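PDB 2GS4: protein YciF, which is a homodimeric stress protein with a ferritin-like, rubrerythrin-related helical fold, which probably binds metal, though its exact cellular role is not established. Local coordinates for residues Glu21-Arg26 against Val76-Leu81; Ala29-Ala34 against Gln42-His47; Glu87-Thr92 against Glu96-Ala101; Ala104-Val109 against Ile148-Leu153. All blocks are in the same frame, centred on the assembly; numbering follows the deposited sequence.

Interaction 1 of 4, residues Glu21-Arg26 against Val76-Leu81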
loop_
_atom_site.group_PDB
_atom_site.type_symbol
_atom_site.label_atom_id
_atom_site.label_comp_id
_atom_site.label_asym_id
_atom_site.label_seq_id
_atom_site.Cartn_x
_atom_site.Cartn_y
_atom_site.Cartn_z
ATOM N N GLU A 21 -11.637 -2.070 -0.618
ATOM C CA GLU A 21 -12.926 -1.511 -0.216
ATOM C C GLU A 21 -13.684 -2.520 0.643
ATOM O O GLU A 21 -14.324 -2.156 1.634
ATOM C CB GLU A 21 -13.747 -1.142 -1.466
ATOM C CG GLU A 21 -13.082 -0.081 -2.348
ATOM C CD GLU A 21 -13.108 1.312 -1.725
ATOM O OE1 GLU A 21 -13.164 1.417 -0.480
ATOM O OE2 GLU A 21 -13.061 2.306 -2.483
ATOM N N LYS A 22 -13.589 -3.786 0.251
ATOM C CA LYS A 22 -14.235 -4.898 0.943
ATOM C C LYS A 22 -13.739 -4.925 2.394
ATOM O O LYS A 22 -14.521 -4.978 3.341
ATOM C CB LYS A 22 -13.853 -6.211 0.257
ATOM C CG LYS A 22 -14.961 -7.232 0.143
ATOM C CD LYS A 22 -15.889 -6.931 -1.021
ATOM C CE LYS A 22 -17.073 -7.884 -1.007
ATOM N NZ LYS A 22 -18.178 -7.411 -1.877
ATOM N N GLN A 23 -12.421 -4.889 2.553
ATOM C CA GLN A 23 -11.810 -4.900 3.874
ATOM C C GLN A 23 -12.165 -3.608 4.587
ATOM O O GLN A 23 -12.449 -3.611 5.787
ATOM C CB GLN A 23 -10.284 -5.006 3.762
ATOM C CG GLN A 23 -9.787 -6.196 2.962
ATOM C CD GLN A 23 -8.270 -6.235 2.880
ATOM O OE1 GLN A 23 -7.584 -6.159 3.893
ATOM N NE2 GLN A 23 -7.744 -6.350 1.672
ATOM N N LEU A 24 -12.165 -2.495 3.856
ATOM C CA LEU A 24 -12.476 -1.229 4.495
ATOM C C LEU A 24 -13.865 -1.238 5.163
ATOM O O LEU A 24 -14.017 -0.690 6.256
ATOM C CB LEU A 24 -12.345 -0.074 3.497
ATOM C CG LEU A 24 -12.035 1.310 4.100
ATOM C CD1 LEU A 24 -10.888 1.215 5.110
ATOM C CD2 LEU A 24 -11.673 2.289 2.995
ATOM N N THR A 25 -14.857 -1.883 4.541
ATOM C CA THR A 25 -16.211 -1.939 5.125
ATOM C C THR A 25 -16.203 -2.435 6.569
ATOM O O THR A 25 -16.821 -1.821 7.442
ATOM C CB THR A 25 -17.184 -2.846 4.310
ATOM O OG1 THR A 25 -16.667 -4.177 4.242
ATOM C CG2 THR A 25 -17.387 -2.298 2.897
ATOM N N ARG A 26 -15.517 -3.549 6.820
ATOM C CA ARG A 26 -15.423 -4.094 8.171
ATOM C C ARG A 26 -14.683 -3.104 9.076
ATOM O O ARG A 26 -15.152 -2.766 10.162
ATOM C CB ARG A 26 -14.668 -5.440 8.185
ATOM C CG ARG A 26 -15.429 -6.660 7.639
ATOM C CD ARG A 26 -14.972 -7.087 6.233
ATOM N NE ARG A 26 -13.633 -7.680 6.193
ATOM C CZ ARG A 26 -13.106 -8.263 5.115
ATOM N NH1 ARG A 26 -13.804 -8.337 3.988
ATOM N NH2 ARG A 26 -11.878 -8.765 5.159
ATOM N N VAL A 76 -2.908 -6.705 0.320
ATOM C CA VAL A 76 -2.021 -6.682 1.476
ATOM C C VAL A 76 -1.772 -5.269 2.003
ATOM O O VAL A 76 -1.609 -5.069 3.208
ATOM C CB VAL A 76 -0.693 -7.391 1.115
ATOM C CG1 VAL A 76 0.349 -7.183 2.189
ATOM C CG2 VAL A 76 -0.971 -8.886 0.939
ATOM N N ALA A 77 -1.743 -4.291 1.104
ATOM C CA ALA A 77 -1.528 -2.908 1.505
ATOM C C ALA A 77 -2.665 -2.450 2.426
ATOM O O ALA A 77 -2.414 -1.940 3.509
ATOM C CB ALA A 77 -1.450 -2.012 0.276
HETATM N N MSE A 78 -3.913 -2.632 2.003
HETATM C CA MSE A 78 -5.027 -2.205 2.850
HETATM C C MSE A 78 -5.057 -2.953 4.172
HETATM O O MSE A 78 -5.389 -2.381 5.209
HETATM C CB MSE A 78 -6.374 -2.396 2.149
HETATM C CG MSE A 78 -7.542 -1.945 3.025
HETATM SE SE MSE A 78 -7.419 -0.083 3.528
HETATM C CE MSE A 78 -8.056 0.679 1.867
ATOM N N GLU A 79 -4.723 -4.239 4.125
ATOM C CA GLU A 79 -4.700 -5.088 5.310
ATOM C C GLU A 79 -3.757 -4.457 6.344
ATOM O O GLU A 79 -4.093 -4.363 7.528
ATOM C CB GLU A 79 -4.235 -6.495 4.902
ATOM C CG GLU A 79 -4.151 -7.548 5.982
ATOM C CD GLU A 79 -3.636 -8.874 5.424
ATOM O OE1 GLU A 79 -4.427 -9.836 5.319
ATOM O OE2 GLU A 79 -2.437 -8.949 5.075
ATOM N N GLY A 80 -2.591 -4.006 5.888
ATOM C CA GLY A 80 -1.644 -3.385 6.797
ATOM C C GLY A 80 -2.162 -2.067 7.356
ATOM O O GLY A 80 -1.998 -1.784 8.542
ATOM N N LEU A 81 -2.800 -1.263 6.506
ATOM C CA LEU A 81 -3.329 0.030 6.932
ATOM C C LEU A 81 -4.450 -0.152 7.953
ATOM O O LEU A 81 -4.623 0.669 8.863
ATOM C CB LEU A 81 -3.826 0.817 5.711
ATOM C CG LEU A 81 -2.705 1.215 4.740
ATOM C CD1 LEU A 81 -3.271 1.879 3.483
ATOM C CD2 LEU A 81 -1.752 2.154 5.452
#
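Two groups hold the amide nitrogen NE2 of Gln-23, whose side chain lies against Met-78 and Glu-79. They are OG of Ser-19, one turn earlier on the same helix, and the backbone O of Cys-75, just before 76-81. Two such bonds should hold the amide against rotation. Gln-23 can reach because CG is anti to its carbonyl carbon (chi1 -55°) and the chain runs straight beyond it. Its other amide atom, OE1, then rests against the backbone of the facing helix, 3.4 Å from Glu-79 CA. The nearby amide N of Glu-79 is badly angled for a bond to OE1. That contact is therefore a packing one.

The rest is apolar. Met-78, built as selenomethionine, bends at chi2 and chi3 and crosses Leu-24 at about a right angle. Its end meets both methyls of Leu-24: SE lies 4.0 Å from CD1, and the terminal CE 4.1 Å from CD2. Val-109 of helix 95-126 also packs on Leu-24. The carboxylate of Glu-79 leaves this contact for Lys-74 and for Lys-108 of the second subunit, so this helix also serves the dimer.

The two short helical segments run nearly parallel, 18° apart, with axes 9.6 Å apart at closest. Helix 76-89 lies in the long crossover between helices 38-63 and 95-126, which lets those two run in the same direction. Such an up-down-down-up order is characteristic of the ferritin-like four-helix bundle, and this contact seats its crossover on the first helix.

Interaction 2 of 4, residues Ala29-Ala34 against Gln42-His47; sequences AKLARA and QAFHAH
Phe-44 buries the most surface here, and Leu-31 lies across its ring. The CB of Leu-31 sits over one ring face, 3.7 Å from the centroid and only 8° off the ring normal. This is a CH-pi contact made close to the ring centre. The CD1 branch of the same leucine reaches the far part of the ring, 3.6 Å from Phe-44 CE1. On the backbone side, Leu-31 O approaches Phe-44 CD2 at 3.6 Å. Phe-44 has CG anti to its carbonyl carbon (chi1 -76°), which turns the ring inward, toward the bundle interior.

The two segments are antiparallel, at 166°, and belong to the hairpin of helices 6-33 and 38-63, the first pair of the ferritin-like bundle. Its turn lies just beyond. There the helices come close, and the small side chain of Ala-32 is consistent with this approach: its CB meets Phe-44 CB at 3.8 Å. The same methyl also lies near the backbone N of the solvent-exposed His-45.

Helix 95-126 supplies the inner neighbours, with Ala-106 against Phe-44 and Leu-102 against Leu-31. Without the Phe-44 ring, as with an alanine here, Leu-31 is likely to lose the surface it lies on, with a gap opened beside Ala-106.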
loop_
_atom_site.group_PDB
_atom_site.type_symbol
_atom_site.label_atom_id
_atom_site.label_comp_id
_atom_site.label_asym_id
_atom_site.label_seq_id
_atom_site.Cartn_x
_atom_site.Cartn_y
_atom_site.Cartn_z
ATOM N N ALA A 29 -16.685 0.022 10.353
ATOM C CA ALA A 29 -17.709 -0.230 11.365
ATOM C C ALA A 29 -17.014 -0.313 12.721
ATOM O O ALA A 29 -17.543 0.171 13.727
ATOM C CB ALA A 29 -18.437 -1.527 11.073
ATOM N N LYS A 30 -15.832 -0.927 12.749
ATOM C CA LYS A 30 -15.076 -1.037 13.991
ATOM C C LYS A 30 -14.598 0.358 14.404
ATOM O O LYS A 30 -14.700 0.730 15.573
ATOM C CB LYS A 30 -13.860 -1.966 13.840
ATOM C CG LYS A 30 -14.139 -3.483 13.763
ATOM C CD LYS A 30 -12.830 -4.273 14.002
ATOM C CE LYS A 30 -12.980 -5.788 13.809
ATOM N NZ LYS A 30 -11.772 -6.559 14.268
ATOM N N LEU A 31 -14.085 1.139 13.458
ATOM C CA LEU A 31 -13.616 2.477 13.807
ATOM C C LEU A 31 -14.727 3.339 14.374
ATOM O O LEU A 31 -14.509 4.079 15.331
ATOM C CB LEU A 31 -12.999 3.188 12.603
ATOM C CG LEU A 31 -11.602 2.747 12.184
ATOM C CD1 LEU A 31 -11.305 3.348 10.828
ATOM C CD2 LEU A 31 -10.567 3.188 13.220
ATOM N N ALA A 32 -15.916 3.255 13.791
ATOM C CA ALA A 32 -17.015 4.064 14.283
ATOM C C ALA A 32 -17.315 3.764 15.755
ATOM O O ALA A 32 -17.737 4.657 16.491
ATOM C CB ALA A 32 -18.254 3.846 13.422
ATOM N N ARG A 33 -17.093 2.517 16.180
ATOM C CA ARG A 33 -17.334 2.101 17.571
ATOM C C ARG A 33 -16.096 2.281 18.458
ATOM O O ARG A 33 -16.160 2.063 19.666
ATOM C CB ARG A 33 -17.738 0.617 17.642
ATOM C CG ARG A 33 -18.990 0.243 16.870
ATOM C CD ARG A 33 -19.261 -1.270 16.838
ATOM N NE ARG A 33 -20.310 -1.550 15.859
ATOM C CZ ARG A 33 -21.353 -2.351 16.057
ATOM N NH1 ARG A 33 -21.510 -2.989 17.211
ATOM N NH2 ARG A 33 -22.260 -2.493 15.097
ATOM N N ALA A 34 -14.972 2.670 17.866
ATOM C CA ALA A 34 -13.740 2.824 18.636
ATOM C C ALA A 34 -13.556 4.179 19.311
ATOM O O ALA A 34 -12.582 4.375 20.043
ATOM C CB ALA A 34 -12.538 2.533 17.737
ATOM N N GLN A 42 -19.562 9.394 13.605
ATOM C CA GLN A 42 -20.452 9.597 12.467
ATOM C C GLN A 42 -19.716 9.699 11.142
ATOM O O GLN A 42 -20.215 9.237 10.113
ATOM C CB GLN A 42 -21.300 10.841 12.689
ATOM C CG GLN A 42 -22.180 10.710 13.917
ATOM C CD GLN A 42 -23.017 11.938 14.176
ATOM O OE1 GLN A 42 -22.803 12.998 13.581
ATOM N NE2 GLN A 42 -23.978 11.805 15.077
ATOM N N ALA A 43 -18.529 10.297 11.159
ATOM C CA ALA A 43 -17.756 10.419 9.932
ATOM C C ALA A 43 -17.326 9.028 9.469
ATOM O O ALA A 43 -17.287 8.752 8.271
ATOM C CB ALA A 43 -16.541 11.305 10.159
ATOM N N PHE A 44 -17.003 8.148 10.413
ATOM C CA PHE A 44 -16.602 6.791 10.051
ATOM C C PHE A 44 -17.835 6.040 9.543
ATOM O O PHE A 44 -17.754 5.270 8.591
ATOM C CB PHE A 44 -15.992 6.032 11.247
ATOM C CG PHE A 44 -14.580 6.448 11.591
ATOM C CD1 PHE A 44 -13.583 6.506 10.612
ATOM C CD2 PHE A 44 -14.234 6.737 12.912
ATOM C CE1 PHE A 44 -12.263 6.857 10.952
ATOM C CE2 PHE A 44 -12.924 7.085 13.253
ATOM C CZ PHE A 44 -11.942 7.140 12.277
ATOM N N HIS A 45 -18.980 6.269 10.178
ATOM C CA HIS A 45 -20.207 5.606 9.752
ATOM C C HIS A 45 -20.620 6.131 8.385
ATOM O O HIS A 45 -21.083 5.370 7.534
ATOM C CB HIS A 45 -21.332 5.831 10.767
ATOM C CG HIS A 45 -22.585 5.073 10.454
ATOM N ND1 HIS A 45 -22.627 3.695 10.387
ATOM C CD2 HIS A 45 -23.838 5.499 10.181
ATOM C CE1 HIS A 45 -23.853 3.308 10.084
ATOM N NE2 HIS A 45 -24.609 4.385 9.953
ATOM N N ALA A 46 -20.441 7.429 8.165
ATOM C CA ALA A 46 -20.788 8.012 6.880
ATOM C C ALA A 46 -19.888 7.410 5.802
ATOM O O ALA A 46 -20.358 7.066 4.720
ATOM C CB ALA A 46 -20.623 9.529 6.918
ATOM N N HIS A 47 -18.599 7.264 6.096
ATOM C CA HIS A 47 -17.683 6.709 5.101
ATOM C C HIS A 47 -17.961 5.229 4.856
ATOM O O HIS A 47 -17.711 4.718 3.759
ATOM C CB HIS A 47 -16.227 6.889 5.528
ATOM C CG HIS A 47 -15.250 6.672 4.414
ATOM N ND1 HIS A 47 -13.952 6.268 4.632
ATOM C CD2 HIS A 47 -15.385 6.805 3.073
ATOM C CE1 HIS A 47 -13.327 6.159 3.469
ATOM N NE2 HIS A 47 -14.175 6.478 2.511
#

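Interaction 3 of 4, residues Glu87-Thr92 against Glu96-Ala101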
loop_
_atom_site.group_PDB
_atom_site.type_symbol
_atom_site.label_atom_id
_atom_site.label_comp_id
_atom_site.label_asym_id
_atom_site.label_seq_id
_atom_site.Cartn_x
_atom_site.Cartn_y
_atom_site.Cartn_z
ATOM N N GLU A 87 -4.392 -1.136 15.714
ATOM C CA GLU A 87 -3.423 -1.026 16.795
ATOM C C GLU A 87 -3.779 0.172 17.674
ATOM O O GLU A 87 -3.500 0.179 18.869
ATOM C CB GLU A 87 -2.005 -0.874 16.247
ATOM C CG GLU A 87 -1.147 -2.102 16.443
ATOM C CD GLU A 87 0.317 -1.814 16.231
ATOM O OE1 GLU A 87 0.912 -1.108 17.072
ATOM O OE2 GLU A 87 0.873 -2.283 15.219
ATOM N N VAL A 88 -4.390 1.194 17.073
ATOM C CA VAL A 88 -4.805 2.376 17.835
ATOM C C VAL A 88 -6.070 2.016 18.611
ATOM O O VAL A 88 -6.168 2.283 19.810
ATOM C CB VAL A 88 -5.104 3.595 16.915
ATOM C CG1 VAL A 88 -5.669 4.740 17.732
ATOM C CG2 VAL A 88 -3.812 4.054 16.212
ATOM N N ILE A 89 -7.025 1.403 17.913
ATOM C CA ILE A 89 -8.306 0.975 18.496
ATOM C C ILE A 89 -8.096 0.112 19.739
ATOM O O ILE A 89 -8.734 0.318 20.779
ATOM C CB ILE A 89 -9.145 0.112 17.483
ATOM C CG1 ILE A 89 -9.652 0.972 16.322
ATOM C CG2 ILE A 89 -10.309 -0.567 18.203
ATOM C CD1 ILE A 89 -10.214 0.165 15.140
ATOM N N GLU A 90 -7.193 -0.854 19.622
ATOM C CA GLU A 90 -6.910 -1.794 20.697
ATOM C C GLU A 90 -5.903 -1.334 21.752
ATOM O O GLU A 90 -5.581 -2.092 22.672
ATOM C CB GLU A 90 -6.441 -3.114 20.081
ATOM C CG GLU A 90 -7.404 -3.690 19.047
ATOM C CD GLU A 90 -8.614 -4.356 19.679
ATOM O OE1 GLU A 90 -8.432 -5.344 20.425
ATOM O OE2 GLU A 90 -9.745 -3.891 19.430
ATOM N N SER A 91 -5.394 -0.110 21.620
ATOM C CA SER A 91 -4.431 0.410 22.591
ATOM C C SER A 91 -5.201 1.018 23.756
ATOM O O SER A 91 -6.434 0.992 23.766
ATOM C CB SER A 91 -3.586 1.508 21.960
ATOM O OG SER A 91 -4.362 2.687 21.803
ATOM N N THR A 92 -4.484 1.558 24.741
ATOM C CA THR A 92 -5.166 2.202 25.858
ATOM C C THR A 92 -5.183 3.712 25.659
ATOM O O THR A 92 -5.502 4.451 26.587
ATOM C CB THR A 92 -4.527 1.896 27.252
ATOM O OG1 THR A 92 -3.123 2.165 27.222
ATOM C CG2 THR A 92 -4.768 0.448 27.654
ATOM N N GLU A 96 -8.671 12.625 23.521
ATOM C CA GLU A 96 -7.972 13.378 22.467
ATOM C C GLU A 96 -6.743 12.704 21.854
ATOM O O GLU A 96 -6.448 12.905 20.670
ATOM C CB GLU A 96 -7.577 14.784 22.939
ATOM C CG GLU A 96 -8.752 15.732 23.130
ATOM C CD GLU A 96 -9.258 15.738 24.555
ATOM O OE1 GLU A 96 -8.707 14.981 25.380
ATOM O OE2 GLU A 96 -10.201 16.501 24.855
ATOM N N VAL A 97 -6.022 11.926 22.658
ATOM C CA VAL A 97 -4.835 11.225 22.161
ATOM C C VAL A 97 -5.342 10.177 21.193
ATOM O O VAL A 97 -4.917 10.094 20.038
ATOM C CB VAL A 97 -4.089 10.507 23.302
ATOM C CG1 VAL A 97 -2.799 9.909 22.801
ATOM C CG2 VAL A 97 -3.834 11.483 24.433
ATOM N N ARG A 98 -6.272 9.380 21.698
ATOM C CA ARG A 98 -6.896 8.316 20.947
ATOM C C ARG A 98 -7.488 8.786 19.626
ATOM O O ARG A 98 -7.254 8.176 18.580
ATOM C CB ARG A 98 -7.989 7.682 21.802
ATOM C CG ARG A 98 -8.756 6.607 21.093
ATOM C CD ARG A 98 -9.663 5.861 22.049
ATOM N NE ARG A 98 -10.168 4.643 21.425
ATOM C CZ ARG A 98 -9.627 3.440 21.582
ATOM N NH1 ARG A 98 -10.150 2.392 20.963
ATOM N NH2 ARG A 98 -8.572 3.278 22.373
ATOM N N ASP A 99 -8.245 9.876 19.669
ATOM C CA ASP A 99 -8.883 10.407 18.472
ATOM C C ASP A 99 -7.906 11.000 17.447
ATOM O O ASP A 99 -8.151 10.935 16.242
ATOM C CB ASP A 99 -9.949 11.433 18.874
ATOM C CG ASP A 99 -11.114 10.794 19.631
ATOM O OD1 ASP A 99 -11.849 11.524 20.330
ATOM O OD2 ASP A 99 -11.300 9.561 19.523
ATOM N N ALA A 100 -6.800 11.567 17.919
ATOM C CA ALA A 100 -5.801 12.145 17.020
ATOM C C ALA A 100 -5.209 11.012 16.191
ATOM O O ALA A 100 -5.007 11.140 14.984
ATOM C CB ALA A 100 -4.700 12.836 17.820
ATOM N N ALA A 101 -4.938 9.899 16.860
ATOM C CA ALA A 101 -4.376 8.729 16.204
ATOM C C ALA A 101 -5.391 8.081 15.262
ATOM O O ALA A 101 -5.041 7.670 14.163
ATOM C CB ALA A 101 -3.912 7.720 17.247
#
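The polar part rests on Arg-98, which reaches across to the backbone of Ile-89 and Ser-91. With CG anti to the backbone N (chi1 177°) and the chain extended to NE, the guanidinium reaches the carbonyls of 87-92. NH1 donates to a lone pair of Ile-89 O, in the carbonyl plane. The oxygen lies 15° out of the guanidinium plane. The modelled length, 2.5 Å from NH1 to Ile-89 O, is unusually short and its exact value is doubtful. NH2 makes a weak bond of 3.4 Å to Ser-91 O.

These carbonyls lie where helix 76-89 ends and the chain turns back into helix 95-126. The contact thus spans the short loop from the crossover helix into the third long helix of the bundle. Outside the two segments, Arg-98 also bonds Ala-34 O through NE and Glu-93 O through NH2. One side chain thus gathers backbone oxygens from two interhelical connections.

Within 87-92, Val-88 O takes two donors, Ser-91 N at 3.1 Å and Ser-91 OG at 2.7 Å.

The apolar part is Val-88 on Ala-101. Val-88 straddles the methyl with both branches. CG1 is the tighter, at 3.5 Å from Ala-101 CB, and CG2 follows at 3.8 Å from the same atom.

Interaction 4 of 4, residues Ala104-Val109 against Ile148-Leu153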
loop_
_atom_site.group_PDB
_atom_site.type_symbol
_atom_site.label_atom_id
_atom_site.label_comp_id
_atom_site.label_asym_id
_atom_site.label_seq_id
_atom_site.Cartn_x
_atom_site.Cartn_y
_atom_site.Cartn_z
ATOM N N ALA A 104 -5.678 10.270 12.240
ATOM C CA ALA A 104 -4.435 10.148 11.486
ATOM C C ALA A 104 -4.363 8.803 10.758
ATOM O O ALA A 104 -3.935 8.741 9.606
ATOM C CB ALA A 104 -3.234 10.317 12.419
ATOM N N ALA A 105 -4.770 7.731 11.427
ATOM C CA ALA A 105 -4.750 6.417 10.800
ATOM C C ALA A 105 -5.716 6.428 9.622
ATOM O O ALA A 105 -5.408 5.907 8.555
ATOM C CB ALA A 105 -5.146 5.344 11.808
ATOM N N ALA A 106 -6.884 7.033 9.817
ATOM C CA ALA A 106 -7.888 7.113 8.760
ATOM C C ALA A 106 -7.398 7.947 7.579
ATOM O O ALA A 106 -7.764 7.680 6.432
ATOM C CB ALA A 106 -9.195 7.693 9.310
ATOM N N GLN A 107 -6.575 8.960 7.855
ATOM C CA GLN A 107 -6.037 9.803 6.793
ATOM C C GLN A 107 -5.002 9.021 5.974
ATOM O O GLN A 107 -4.787 9.311 4.798
ATOM C CB GLN A 107 -5.405 11.071 7.377
ATOM C CG GLN A 107 -6.407 12.053 7.982
ATOM C CD GLN A 107 -5.712 13.236 8.647
ATOM O OE1 GLN A 107 -5.972 14.390 8.321
ATOM N NE2 GLN A 107 -4.818 12.944 9.580
ATOM N N LYS A 108 -4.358 8.040 6.608
ATOM C CA LYS A 108 -3.375 7.202 5.918
ATOM C C LYS A 108 -4.142 6.314 4.944
ATOM O O LYS A 108 -3.704 6.083 3.816
ATOM C CB LYS A 108 -2.593 6.333 6.920
ATOM C CG LYS A 108 -1.549 7.087 7.757
ATOM C CD LYS A 108 -0.419 7.609 6.883
ATOM C CE LYS A 108 0.687 8.250 7.716
ATOM N NZ LYS A 108 1.834 8.658 6.854
ATOM N N VAL A 109 -5.283 5.806 5.401
ATOM C CA VAL A 109 -6.130 4.966 4.566
ATOM C C VAL A 109 -6.576 5.829 3.382
ATOM O O VAL A 109 -6.591 5.365 2.241
ATOM C CB VAL A 109 -7.360 4.417 5.370
ATOM C CG1 VAL A 109 -8.464 3.948 4.411
ATOM C CG2 VAL A 109 -6.930 3.251 6.243
ATOM N N ILE A 148 -10.794 15.659 3.463
ATOM C CA ILE A 148 -10.901 17.034 3.952
ATOM C C ILE A 148 -11.720 17.076 5.241
ATOM O O ILE A 148 -11.412 17.843 6.152
ATOM C CB ILE A 148 -11.539 17.966 2.888
ATOM C CG1 ILE A 148 -10.512 18.255 1.787
ATOM C CG2 ILE A 148 -11.997 19.284 3.542
ATOM C CD1 ILE A 148 -11.106 18.674 0.458
ATOM N N LYS A 149 -12.759 16.250 5.317
ATOM C CA LYS A 149 -13.585 16.206 6.514
ATOM C C LYS A 149 -12.747 15.670 7.680
ATOM O O LYS A 149 -12.869 16.149 8.803
ATOM C CB LYS A 149 -14.818 15.328 6.266
ATOM C CG LYS A 149 -15.658 15.029 7.511
ATOM C CD LYS A 149 -15.931 16.268 8.358
ATOM C CE LYS A 149 -16.941 17.208 7.718
ATOM N NZ LYS A 149 -16.544 17.621 6.347
ATOM N N LEU A 150 -11.893 14.683 7.410
ATOM C CA LEU A 150 -11.031 14.113 8.448
ATOM C C LEU A 150 -10.056 15.167 8.958
ATOM O O LEU A 150 -9.720 15.191 10.141
ATOM C CB LEU A 150 -10.248 12.902 7.911
ATOM C CG LEU A 150 -10.951 11.541 7.865
ATOM C CD1 LEU A 150 -10.036 10.498 7.241
ATOM C CD2 LEU A 150 -11.333 11.126 9.277
ATOM N N THR A 151 -9.603 16.039 8.065
ATOM C CA THR A 151 -8.677 17.092 8.463
ATOM C C THR A 151 -9.380 18.130 9.335
ATOM O O THR A 151 -8.803 18.635 10.298
ATOM C CB THR A 151 -8.061 17.800 7.244
ATOM O OG1 THR A 151 -7.034 16.975 6.682
ATOM C CG2 THR A 151 -7.471 19.143 7.649
ATOM N N ASP A 152 -10.625 18.451 8.991
ATOM C CA ASP A 152 -11.396 19.417 9.768
ATOM C C ASP A 152 -11.546 18.842 11.168
ATOM O O ASP A 152 -11.494 19.558 12.161
ATOM C CB ASP A 152 -12.780 19.619 9.149
ATOM C CG ASP A 152 -12.717 20.261 7.776
ATOM O OD1 ASP A 152 -13.668 20.065 6.991
ATOM O OD2 ASP A 152 -11.727 20.968 7.482
ATOM N N LEU A 153 -11.733 17.529 11.237
ATOM C CA LEU A 153 -11.893 16.860 12.516
ATOM C C LEU A 153 -10.589 16.852 13.301
ATOM O O LEU A 153 -10.595 17.037 14.512
ATOM C CB LEU A 153 -12.417 15.438 12.302
ATOM C CG LEU A 153 -13.839 15.469 11.736
ATOM C CD1 LEU A 153 -14.310 14.065 11.402
ATOM C CD2 LEU A 153 -14.767 16.126 12.744
#
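Leu-150 packs tightly against Ala-106 on the inner side of this contact. Its CD1 comes within 3.6 Å of Ala-106 CB, and CD2 lies 4.0 Å from the same methyl. Leu-150 has CG anti to its carbonyl carbon (chi1 -82°), which carries both branches over to the facing helix. Both residues are buried in the interior of the bundle.

The outer side is looser and more polar. Gln-107 and Leu-150 slide past each other in opposite directions, with CG of Gln-107 3.9 Å from CB of Leu-150. The glutamine thus covers the stem of the leucine with its aliphatic part. Its extended chain then brings the amide to Thr-151, which it crosses at about a right angle. Thr-151 OG1 donates to Gln-107 OE1 at 3.2 Å. The donor comes in almost end-on to the amide carbonyl, at a C=O...donor angle of 163°. Both Gln-107 and Thr-151 are partly exposed to solvent.

Shortened to an alanine, the Gln-107 position would probably leave Thr-151 OG1 without its acceptor and uncover the CB side of Leu-150.

The segments are antiparallel, at 163°, and join helices 95-126 and 130-159, the second hairpin of the bundle. The contact is consistent with adhesion resting mainly on Leu-150 against Ala-106 and the aliphatic part of Gln-107, with one fairly long hydrogen bond at the outer margin.

How the interactions relate
From the N terminus, helix 6-33 enters both interaction 1 and interaction 2. Interaction 2 closes the short hairpin loop to helix 38-63. Interaction 1 closes a much wider loop, from helix 6-33 to helix 76-89, and contains that hairpin entirely. Interaction 3 follows in series and closes the turn into helix 95-126. Interaction 4 comes last and pairs that helix with helix 130-159. No loops cross. Val-109 touches Leu-24, Met-78 and Leu-81, tying interaction 4 to interaction 1, and Phe-44 on Ala-106 ties it to interaction 2. Ile-89 meets Leu-31 and Ala-34, linking interactions 2 and 3 at the same end of the bundle.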